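Beta-galactosidase (Bacillus circulans, PDB 4MAD) probably hydrolyses terminal non-reducing beta-D-galactose residues from beta-D-galactosides, as a member of glycoside hydrolase family 35. Local coordinates at residues S35-Y40 with F284-G289; R51-K56 with E95-H100; P74-F79 with P119-T124. All coordinates share one frame; numbering follows the deposited sequence.

In the fold
All three contacts belong to the (beta/alpha)8 barrel. Contact 1 joins its first strand, 34-38, to the chain leaving its last, 281-284, so its two segments enclose all the others along the sequence. Contact 2 lies just outside, between helices 48-58 and 87-97; its centre is about 12 Å from that of contact 1, and the two pack together at the barrel closure, where Met-38 and Ala-287 meet Leu-52 and Leu-55. Contact 3, between the loops after helix 69-72 and strand 100-104, is remote, its centre about 27 Å from contact 1 and 32 Å from contact 2. Segments of contacts 2 and 3 alternate along the chain: 51-56, 74-79, 95-100, 119-124.

Contact 1 of 3, residues S35-Y40 with F284-G289; sequences SGAMHY and FYMAHG
The carbonyl oxygen of Ala-37 is gripped by two consecutive backbone N-H groups, Ala-287 N at 3.0 Å in the carbonyl plane and His-288 N at 3.3 Å nearly along the C=O axis. This is the seam that closes the (beta/alpha)8 barrel, where strand 34-38 meets the last strand, 281-284, in parallel. Ahead of the grip the pairing is regular: Phe-284 N donates to Ser-35 O (2.8 Å), and Ala-37 N to Phe-284 O (2.9 Å). The chain then turns a corner through a non-prolyl cis peptide between Tyr-285 and Met-286. The side chains of Tyr-285 and Glu-247, the predicted nucleophile, are about 4 Å apart; the phenol bonds to Tyr-313, and Ala-37 CB packs against its ring. Ala-287 CB presses on Gly-36 CA at 3.7 Å, where the absence of a side chain permits the close approach. Further along, one water accepts from His-39 N and donates to His-288 O and Gly-289 O, bridging the parting backbones. Met-286 is bent at chi2 and chi3 (-69° and -64°), which folds its methyl back over the imidazole of His-39: CE sits 3.5 Å from the ring centroid, a CH-pi contact almost on the ring normal.

Contact 2 of 3, residues R51-K56 with E95-H100; sequences RLLKLK and EKVGLH
Val-97 sets its two methyls among Leu-52, Leu-53 and Lys-56 of helix 48-58. CG2 meets Leu-53 CD2 at 3.6 Å, and CG1 lies 3.8 Å from Lys-56 CB while also resting against the carbonyl oxygen of Leu-52. The two helices involved, 48-58 and 87-97, are neighbours in the outer layer of the (beta/alpha)8 barrel, and Val-97 sits where the second of them ends.

Lys-56 is the other major participant. Its CG is anti to the backbone N (chi1 174°) and the chain bends at chi2 (77°), which carries the methylenes past Leu-99 toward the end of the neighbouring helix. There NZ donates to Gly-98 O at 3.0 Å, reaching the oxygen from above the carbonyl plane. Gly-98, with positive phi, closes helix 87-97 in a Schellman motif, and Lys-56 CE lies close to the place where a side chain on it would have been.

Leu-99 completes the interface from the barrel side. It slides past Lys-56 in the opposite direction, CD2 against Lys-56 CD at 3.9 Å, while CD1 meets Leu-52 CD2 at 4.0 Å. Leu-52 also reaches Val-63 of strand 62-66, so burial deepens from Lys-56 toward the barrel wall. At the outer margin, Lys-96 and Glu-49 form a salt bridge between the same two helices.

The chemistry is therefore split: branched aliphatic groups and lysine methylenes make an apolar joint, and the ammonium ends it at a backbone carbonyl beyond the helix terminus. A positive charge there would probably interact favourably with the negative end of the helix dipole.

Contact 3 of 3, residues P74-F79 with P119-T124; sequences PEEGQF and PYWLLT
Glu-76 lies over one face of the Trp-121 indole, its CB 3.6 Å from the centroid of the six-membered ring, almost on the normal, in a CH-pi contact. Both residues belong to loops of the (beta/alpha)8 barrel: 74-79 follows the short helix 69-72, after strand 62-66, and contains a type II turn from Glu-75 to Gln-78, while 119-124 comes after strand 100-104 and carries a short 3-10 turn.

The compact half of the contact is built round that indole. Trp-121 CG lies between the backbone N and the carbonyl carbon (chi1 58°), which turns the ring toward the turn of the other loop. Pro-119 CB packs on the opposite face, offset toward the rim, so the ring is held between two aliphatic groups. Its NE1 donates to Glu-73 O, just ahead of the segment, fixing the rotation of the indole in its slot. Pro-74 O lies at the edges of both aromatic rings, 3.6 Å from Trp-121 CD1 and 3.4 Å from Tyr-120 CE2.

Toward solvent the packing gives way to the charged end of Glu-76. This exposed residue has an extended side chain, and its carboxylate runs on over the indole with the two planes only 4° apart; CD is 3.7 Å from Trp-121 CZ3, and OE2 leaves for a salt bridge with Lys-140 of helix 135-152. A second carboxylate, that of the partly exposed Glu-75, meets the buried phenol of Tyr-120, whose side chain also touches Ala-392, in the loop before strand 395-403. Glu-75 bends at chi2 (-71°), which swings its carboxylate back to the phenol, the planes steeply inclined. There Tyr-120 OH donates to Glu-75 OE1 at 2.7 Å, on the syn lone pair of that oxygen.

Contact 1 of 3, residues S35-Y40 with F284-G289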
loop_
_atom_site.group_PDB
_atom_site.type_symbol
_atom_site.label_atom_id
_atom_site.label_comp_id
_atom_site.label_asym_id
_atom_site.label_seq_id
_atom_site.Cartn_x
_atom_site.Cartn_y
_atom_site.Cartn_z
ATOM N N SER A 35 -18.253 -11.586 3.931
ATOM C CA SER A 35 -17.658 -10.290 3.748
ATOM C C SER A 35 -16.568 -10.286 2.707
ATOM O O SER A 35 -15.881 -11.234 2.504
ATOM C CB SER A 35 -17.144 -9.752 5.094
ATOM O OG SER A 35 -16.369 -8.614 4.998
ATOM N N GLY A 36 -16.444 -9.148 2.072
ATOM C CA GLY A 36 -15.440 -8.960 1.077
ATOM C C GLY A 36 -14.567 -7.785 1.431
ATOM O O GLY A 36 -15.020 -6.773 1.733
ATOM N N ALA A 37 -13.272 -7.992 1.386
ATOM C CA ALA A 37 -12.350 -6.880 1.600
ATOM C C ALA A 37 -12.191 -5.973 0.376
ATOM O O ALA A 37 -11.918 -6.421 -0.698
ATOM C CB ALA A 37 -11.033 -7.377 2.027
ATOM N N MET A 38 -12.427 -4.696 0.606
ATOM C CA MET A 38 -12.134 -3.670 -0.340
ATOM C C MET A 38 -11.625 -2.431 0.398
ATOM O O MET A 38 -12.221 -1.998 1.310
ATOM C CB MET A 38 -13.362 -3.302 -1.150
ATOM C CG MET A 38 -13.148 -2.176 -2.060
ATOM S SD MET A 38 -14.627 -1.650 -2.977
ATOM C CE MET A 38 -13.975 -0.199 -3.753
ATOM N N HIS A 39 -10.524 -1.893 -0.046
ATOM C CA HIS A 39 -9.931 -0.747 0.623
ATOM C C HIS A 39 -10.237 0.554 -0.100
ATOM O O HIS A 39 -9.921 0.695 -1.237
ATOM C CB HIS A 39 -8.436 -0.919 0.627
ATOM C CG HIS A 39 -7.964 -2.128 1.343
ATOM N ND1 HIS A 39 -8.752 -2.836 2.210
ATOM C CD2 HIS A 39 -6.785 -2.786 1.285
ATOM C CE1 HIS A 39 -8.072 -3.861 2.674
ATOM N NE2 HIS A 39 -6.889 -3.865 2.105
ATOM N N TYR A 40 -10.827 1.506 0.579
ATOM C CA TYR A 40 -11.232 2.708 -0.110
ATOM C C TYR A 40 -10.019 3.348 -0.789
ATOM O O TYR A 40 -10.142 3.966 -1.785
ATOM C CB TYR A 40 -11.942 3.709 0.813
ATOM C CG TYR A 40 -11.172 4.041 2.029
ATOM C CD1 TYR A 40 -10.461 5.191 2.113
ATOM C CD2 TYR A 40 -11.168 3.214 3.076
ATOM C CE1 TYR A 40 -9.701 5.476 3.219
ATOM C CE2 TYR A 40 -10.430 3.498 4.208
ATOM C CZ TYR A 40 -9.668 4.632 4.271
ATOM O OH TYR A 40 -8.934 4.919 5.359
ATOM N N PHE A 284 -13.340 -12.358 2.448
ATOM C CA PHE A 284 -12.455 -12.622 1.364
ATOM C C PHE A 284 -11.371 -11.506 1.311
ATOM O O PHE A 284 -11.706 -10.369 1.231
ATOM C CB PHE A 284 -13.226 -12.683 0.048
ATOM C CG PHE A 284 -13.710 -14.032 -0.317
ATOM C CD1 PHE A 284 -13.187 -14.674 -1.359
ATOM C CD2 PHE A 284 -14.697 -14.635 0.381
ATOM C CE1 PHE A 284 -13.613 -15.918 -1.672
ATOM C CE2 PHE A 284 -15.126 -15.858 0.040
ATOM C CZ PHE A 284 -14.586 -16.491 -0.978
ATOM N N TYR A 285 -10.102 -11.897 1.332
ATOM C CA TYR A 285 -9.005 -10.993 1.161
ATOM C C TYR A 285 -8.186 -11.340 -0.094
ATOM O O TYR A 285 -7.527 -12.324 -0.099
ATOM C CB TYR A 285 -8.125 -11.061 2.384
ATOM C CG TYR A 285 -7.200 -9.881 2.495
ATOM C CD1 TYR A 285 -7.453 -8.846 3.359
ATOM C CD2 TYR A 285 -6.115 -9.769 1.669
ATOM C CE1 TYR A 285 -6.613 -7.766 3.427
ATOM C CE2 TYR A 285 -5.307 -8.687 1.714
ATOM C CZ TYR A 285 -5.538 -7.695 2.602
ATOM O OH TYR A 285 -4.705 -6.638 2.622
ATOM N N MET A 286 -8.222 -10.521 -1.145
ATOM C CA MET A 286 -9.050 -9.335 -1.289
ATOM C C MET A 286 -10.229 -9.632 -2.227
ATOM O O MET A 286 -10.085 -10.366 -3.145
ATOM C CB MET A 286 -8.255 -8.227 -1.928
ATOM C CG MET A 286 -7.154 -7.686 -1.146
ATOM S SD MET A 286 -7.587 -6.774 0.241
ATOM C CE MET A 286 -8.411 -5.442 -0.512
ATOM N N ALA A 287 -11.397 -9.098 -1.946
ATOM C CA ALA A 287 -12.471 -9.240 -2.892
ATOM C C ALA A 287 -12.272 -8.388 -4.114
ATOM O O ALA A 287 -12.362 -8.830 -5.171
ATOM C CB ALA A 287 -13.797 -8.914 -2.284
ATOM N N HIS A 288 -12.044 -7.118 -3.872
ATOM C CA HIS A 288 -11.465 -6.203 -4.807
ATOM C C HIS A 288 -10.176 -5.580 -4.234
ATOM O O HIS A 288 -10.195 -4.994 -3.228
ATOM C CB HIS A 288 -12.455 -5.105 -5.133
ATOM C CG HIS A 288 -11.911 -4.085 -6.073
ATOM N ND1 HIS A 288 -11.555 -4.394 -7.357
ATOM C CD2 HIS A 288 -11.577 -2.790 -5.889
ATOM C CE1 HIS A 288 -11.061 -3.322 -7.929
ATOM N NE2 HIS A 288 -11.108 -2.328 -7.075
ATOM N N GLY A 289 -9.070 -5.789 -4.929
ATOM C CA GLY A 289 -7.790 -5.277 -4.530
ATOM C C GLY A 289 -7.327 -3.912 -4.993
ATOM O O GLY A 289 -6.884 -3.109 -4.265
HETATM O O HOH W 1 -9.043 -2.792 -2.433
#

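Contact 2 of 3, residues R51-K56 with E95-H100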
loop_
_atom_site.group_PDB
_atom_site.type_symbol
_atom_site.label_atom_id
_atom_site.label_comp_id
_atom_site.label_asym_id
_atom_site.label_seq_id
_atom_site.Cartn_x
_atom_site.Cartn_y
_atom_site.Cartn_z
ATOM N N ARG A 51 -17.601 -0.904 -7.711
ATOM C CA ARG A 51 -17.048 -2.075 -7.094
ATOM C C ARG A 51 -17.937 -2.650 -6.029
ATOM O O ARG A 51 -18.085 -3.807 -5.943
ATOM C CB ARG A 51 -15.656 -1.819 -6.570
ATOM C CG ARG A 51 -14.811 -0.983 -7.482
ATOM C CD ARG A 51 -14.234 -1.736 -8.651
ATOM N NE ARG A 51 -13.120 -1.047 -9.273
ATOM C CZ ARG A 51 -13.212 -0.323 -10.374
ATOM N NH1 ARG A 51 -14.349 -0.191 -10.983
ATOM N NH2 ARG A 51 -12.166 0.283 -10.871
ATOM N N LEU A 52 -18.514 -1.779 -5.223
ATOM C CA LEU A 52 -19.397 -2.226 -4.170
ATOM C C LEU A 52 -20.632 -2.941 -4.720
ATOM O O LEU A 52 -21.015 -3.902 -4.205
ATOM C CB LEU A 52 -19.809 -1.079 -3.258
ATOM C CG LEU A 52 -18.634 -0.532 -2.482
ATOM C CD1 LEU A 52 -18.838 0.791 -1.915
ATOM C CD2 LEU A 52 -18.231 -1.520 -1.451
ATOM N N LEU A 53 -21.181 -2.444 -5.812
ATOM C CA LEU A 53 -22.318 -3.056 -6.441
ATOM C C LEU A 53 -21.968 -4.459 -6.887
ATOM O O LEU A 53 -22.768 -5.361 -6.793
ATOM C CB LEU A 53 -22.725 -2.227 -7.646
ATOM C CG LEU A 53 -23.521 -0.980 -7.359
ATOM C CD1 LEU A 53 -23.672 -0.167 -8.511
ATOM C CD2 LEU A 53 -24.810 -1.283 -6.785
ATOM N N LYS A 54 -20.754 -4.604 -7.384
ATOM C CA LYS A 54 -20.246 -5.909 -7.790
ATOM C C LYS A 54 -20.121 -6.907 -6.622
ATOM O O LYS A 54 -20.483 -8.035 -6.715
ATOM C CB LYS A 54 -18.945 -5.793 -8.564
ATOM C CG LYS A 54 -19.137 -5.253 -9.965
ATOM C CD LYS A 54 -17.942 -4.645 -10.636
ATOM C CE LYS A 54 -18.207 -4.367 -12.057
ATOM N NZ LYS A 54 -17.240 -3.598 -12.756
ATOM N N LEU A 55 -19.625 -6.455 -5.510
ATOM C CA LEU A 55 -19.535 -7.325 -4.367
ATOM C C LEU A 55 -20.930 -7.748 -3.887
ATOM O O LEU A 55 -21.173 -8.866 -3.622
ATOM C CB LEU A 55 -18.767 -6.657 -3.243
ATOM C CG LEU A 55 -17.350 -6.157 -3.541
ATOM C CD1 LEU A 55 -16.701 -5.739 -2.258
ATOM C CD2 LEU A 55 -16.556 -7.172 -4.217
ATOM N N LYS A 56 -21.846 -6.811 -3.850
ATOM C CA LYS A 56 -23.159 -7.136 -3.383
ATOM C C LYS A 56 -23.715 -8.159 -4.315
ATOM O O LYS A 56 -24.286 -9.074 -3.888
ATOM C CB LYS A 56 -24.042 -5.911 -3.341
ATOM C CG LYS A 56 -25.432 -6.197 -3.005
ATOM C CD LYS A 56 -25.636 -6.458 -1.591
ATOM C CE LYS A 56 -27.045 -6.125 -1.110
ATOM N NZ LYS A 56 -27.380 -6.759 0.150
ATOM N N GLU A 95 -23.390 1.478 2.481
ATOM C CA GLU A 95 -24.730 1.513 3.005
ATOM C C GLU A 95 -25.769 1.674 1.896
ATOM O O GLU A 95 -26.713 1.004 1.899
ATOM C CB GLU A 95 -24.877 2.638 3.990
ATOM C CG GLU A 95 -26.222 2.685 4.611
ATOM C CD GLU A 95 -26.369 3.799 5.595
ATOM O OE1 GLU A 95 -26.137 4.928 5.198
ATOM O OE2 GLU A 95 -26.734 3.556 6.738
ATOM N N LYS A 96 -25.541 2.526 0.934
ATOM C CA LYS A 96 -26.498 2.746 -0.151
ATOM C C LYS A 96 -26.747 1.484 -0.983
ATOM O O LYS A 96 -27.821 1.198 -1.439
ATOM C CB LYS A 96 -25.934 3.831 -1.026
ATOM C CG LYS A 96 -26.702 4.162 -2.195
ATOM C CD LYS A 96 -26.011 5.141 -3.154
ATOM C CE LYS A 96 -26.409 4.833 -4.601
ATOM N NZ LYS A 96 -26.280 5.945 -5.594
ATOM N N VAL A 97 -25.670 0.756 -1.167
ATOM C CA VAL A 97 -25.666 -0.419 -1.969
ATOM C C VAL A 97 -26.206 -1.571 -1.165
ATOM O O VAL A 97 -26.508 -2.579 -1.708
ATOM C CB VAL A 97 -24.239 -0.723 -2.431
ATOM C CG1 VAL A 97 -24.040 -2.129 -2.707
ATOM C CG2 VAL A 97 -23.874 0.129 -3.568
ATOM N N GLY A 98 -26.372 -1.376 0.128
ATOM C CA GLY A 98 -26.906 -2.408 0.959
ATOM C C GLY A 98 -25.962 -3.404 1.598
ATOM O O GLY A 98 -26.346 -4.522 1.782
ATOM N N LEU A 99 -24.771 -2.981 1.959
ATOM C CA LEU A 99 -23.832 -3.853 2.637
ATOM C C LEU A 99 -23.625 -3.427 4.081
ATOM O O LEU A 99 -23.527 -2.289 4.365
ATOM C CB LEU A 99 -22.478 -3.864 1.945
ATOM C CG LEU A 99 -22.475 -4.340 0.513
ATOM C CD1 LEU A 99 -21.330 -3.815 -0.282
ATOM C CD2 LEU A 99 -22.441 -5.769 0.514
ATOM N N HIS A 100 -23.522 -4.391 4.960
ATOM C CA HIS A 100 -22.978 -4.107 6.262
ATOM C C HIS A 100 -21.514 -3.750 6.092
ATOM O O HIS A 100 -20.919 -4.068 5.124
ATOM C CB HIS A 100 -23.061 -5.289 7.184
ATOM C CG HIS A 100 -24.424 -5.814 7.357
ATOM N ND1 HIS A 100 -25.458 -5.030 7.784
ATOM C CD2 HIS A 100 -24.941 -7.036 7.121
ATOM C CE1 HIS A 100 -26.558 -5.746 7.815
ATOM N NE2 HIS A 100 -26.275 -6.969 7.418
#

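Contact 3 of 3, residues P74-F79 with P119-T124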
loop_
_atom_site.group_PDB
_atom_site.type_symbol
_atom_site.label_atom_id
_atom_site.label_comp_id
_atom_site.label_asym_id
_atom_site.label_seq_id
_atom_site.Cartn_x
_atom_site.Cartn_y
_atom_site.Cartn_z
ATOM N N PRO A 74 -1.010 12.626 7.141
ATOM C CA PRO A 74 0.237 12.613 6.375
ATOM C C PRO A 74 1.338 13.417 7.030
ATOM O O PRO A 74 2.470 13.107 6.905
ATOM C CB PRO A 74 -0.157 13.192 5.036
ATOM C CG PRO A 74 -1.389 13.924 5.283
ATOM C CD PRO A 74 -2.103 13.230 6.385
ATOM N N GLU A 75 0.942 14.460 7.718
ATOM C CA GLU A 75 1.823 15.168 8.588
ATOM C C GLU A 75 1.134 15.328 9.927
ATOM O O GLU A 75 -0.036 15.514 9.984
ATOM C CB GLU A 75 2.196 16.544 8.036
ATOM C CG GLU A 75 2.602 16.608 6.627
ATOM C CD GLU A 75 3.941 16.003 6.404
ATOM O OE1 GLU A 75 4.671 15.912 7.349
ATOM O OE2 GLU A 75 4.202 15.612 5.300
ATOM N N GLU A 76 1.982 15.397 10.944
ATOM C CA GLU A 76 1.261 15.381 12.178
ATOM C C GLU A 76 0.355 16.572 12.369
ATOM O O GLU A 76 0.774 17.676 12.346
ATOM C CB GLU A 76 2.242 15.296 13.349
ATOM C CG GLU A 76 1.575 15.199 14.712
ATOM C CD GLU A 76 2.579 15.067 15.842
ATOM O OE1 GLU A 76 3.796 15.089 15.564
ATOM O OE2 GLU A 76 2.150 14.939 17.008
ATOM N N GLY A 77 -0.807 16.393 12.784
ATOM C CA GLY A 77 -1.777 17.409 13.020
ATOM C C GLY A 77 -2.489 17.889 11.793
ATOM O O GLY A 77 -3.329 18.744 11.886
ATOM N N GLN A 78 -2.133 17.354 10.644
ATOM C CA GLN A 78 -2.814 17.688 9.412
ATOM C C GLN A 78 -3.669 16.546 8.980
ATOM O O GLN A 78 -3.167 15.581 8.558
ATOM C CB GLN A 78 -1.808 17.904 8.310
ATOM C CG GLN A 78 -2.386 18.458 7.081
ATOM C CD GLN A 78 -1.667 18.099 5.779
ATOM O OE1 GLN A 78 -0.478 17.907 5.738
ATOM N NE2 GLN A 78 -2.425 18.068 4.701
ATOM N N PHE A 79 -4.971 16.693 9.084
ATOM C CA PHE A 79 -5.881 15.602 8.882
ATOM C C PHE A 79 -6.546 15.672 7.532
ATOM O O PHE A 79 -6.960 16.688 7.138
ATOM C CB PHE A 79 -6.892 15.576 10.005
ATOM C CG PHE A 79 -6.301 15.226 11.303
ATOM C CD1 PHE A 79 -5.999 13.948 11.600
ATOM C CD2 PHE A 79 -5.987 16.181 12.201
ATOM C CE1 PHE A 79 -5.453 13.637 12.761
ATOM C CE2 PHE A 79 -5.433 15.850 13.353
ATOM C CZ PHE A 79 -5.165 14.587 13.628
ATOM N N PRO A 119 2.181 6.570 9.655
ATOM C CA PRO A 119 2.751 7.761 9.037
ATOM C C PRO A 119 4.239 7.809 9.181
ATOM O O PRO A 119 4.672 7.422 10.176
ATOM C CB PRO A 119 2.160 8.896 9.857
ATOM C CG PRO A 119 1.036 8.326 10.566
ATOM C CD PRO A 119 1.297 6.904 10.765
ATOM N N TYR A 120 4.949 8.389 8.241
ATOM C CA TYR A 120 6.395 8.352 8.171
ATOM C C TYR A 120 6.924 9.046 9.422
ATOM O O TYR A 120 7.924 8.707 9.910
ATOM C CB TYR A 120 6.920 9.034 6.913
ATOM C CG TYR A 120 6.947 10.504 7.051
ATOM C CD1 TYR A 120 8.106 11.158 7.366
ATOM C CD2 TYR A 120 5.814 11.253 6.929
ATOM C CE1 TYR A 120 8.136 12.505 7.528
ATOM C CE2 TYR A 120 5.858 12.618 7.098
ATOM C CZ TYR A 120 7.025 13.234 7.401
ATOM O OH TYR A 120 7.025 14.568 7.563
ATOM N N TRP A 121 6.188 10.020 9.896
ATOM C CA TRP A 121 6.614 10.862 10.987
ATOM C C TRP A 121 6.679 10.223 12.353
ATOM O O TRP A 121 7.217 10.819 13.240
ATOM C CB TRP A 121 5.905 12.219 11.031
ATOM C CG TRP A 121 4.518 12.147 11.127
ATOM C CD1 TRP A 121 3.681 12.213 10.131
ATOM C CD2 TRP A 121 3.754 11.945 12.289
ATOM N NE1 TRP A 121 2.423 12.090 10.550
ATOM C CE2 TRP A 121 2.429 11.915 11.898
ATOM C CE3 TRP A 121 4.058 11.801 13.623
ATOM C CZ2 TRP A 121 1.403 11.745 12.790
ATOM C CZ3 TRP A 121 3.066 11.618 14.495
ATOM C CH2 TRP A 121 1.737 11.579 14.088
ATOM N N LEU A 122 6.127 9.034 12.497
ATOM C CA LEU A 122 6.340 8.298 13.702
ATOM C C LEU A 122 7.826 8.051 13.882
ATOM O O LEU A 122 8.306 8.018 14.959
ATOM C CB LEU A 122 5.608 6.965 13.692
ATOM C CG LEU A 122 4.094 7.067 13.761
ATOM C CD1 LEU A 122 3.347 5.740 13.853
ATOM C CD2 LEU A 122 3.660 7.999 14.781
ATOM N N LEU A 123 8.528 7.857 12.797
ATOM C CA LEU A 123 9.918 7.463 12.885
ATOM C C LEU A 123 10.811 8.491 13.622
ATOM O O LEU A 123 11.864 8.158 14.086
ATOM C CB LEU A 123 10.479 7.107 11.531
ATOM C CG LEU A 123 10.039 5.743 11.038
ATOM C CD1 LEU A 123 10.222 5.606 9.587
ATOM C CD2 LEU A 123 10.723 4.651 11.751
ATOM N N THR A 124 10.375 9.721 13.701
ATOM C CA THR A 124 11.195 10.753 14.304
ATOM C C THR A 124 10.706 11.184 15.698
ATOM O O THR A 124 11.161 12.143 16.235
ATOM C CB THR A 124 11.355 11.936 13.377
ATOM O OG1 THR A 124 10.087 12.507 13.104
ATOM C CG2 THR A 124 12.008 11.474 12.101
#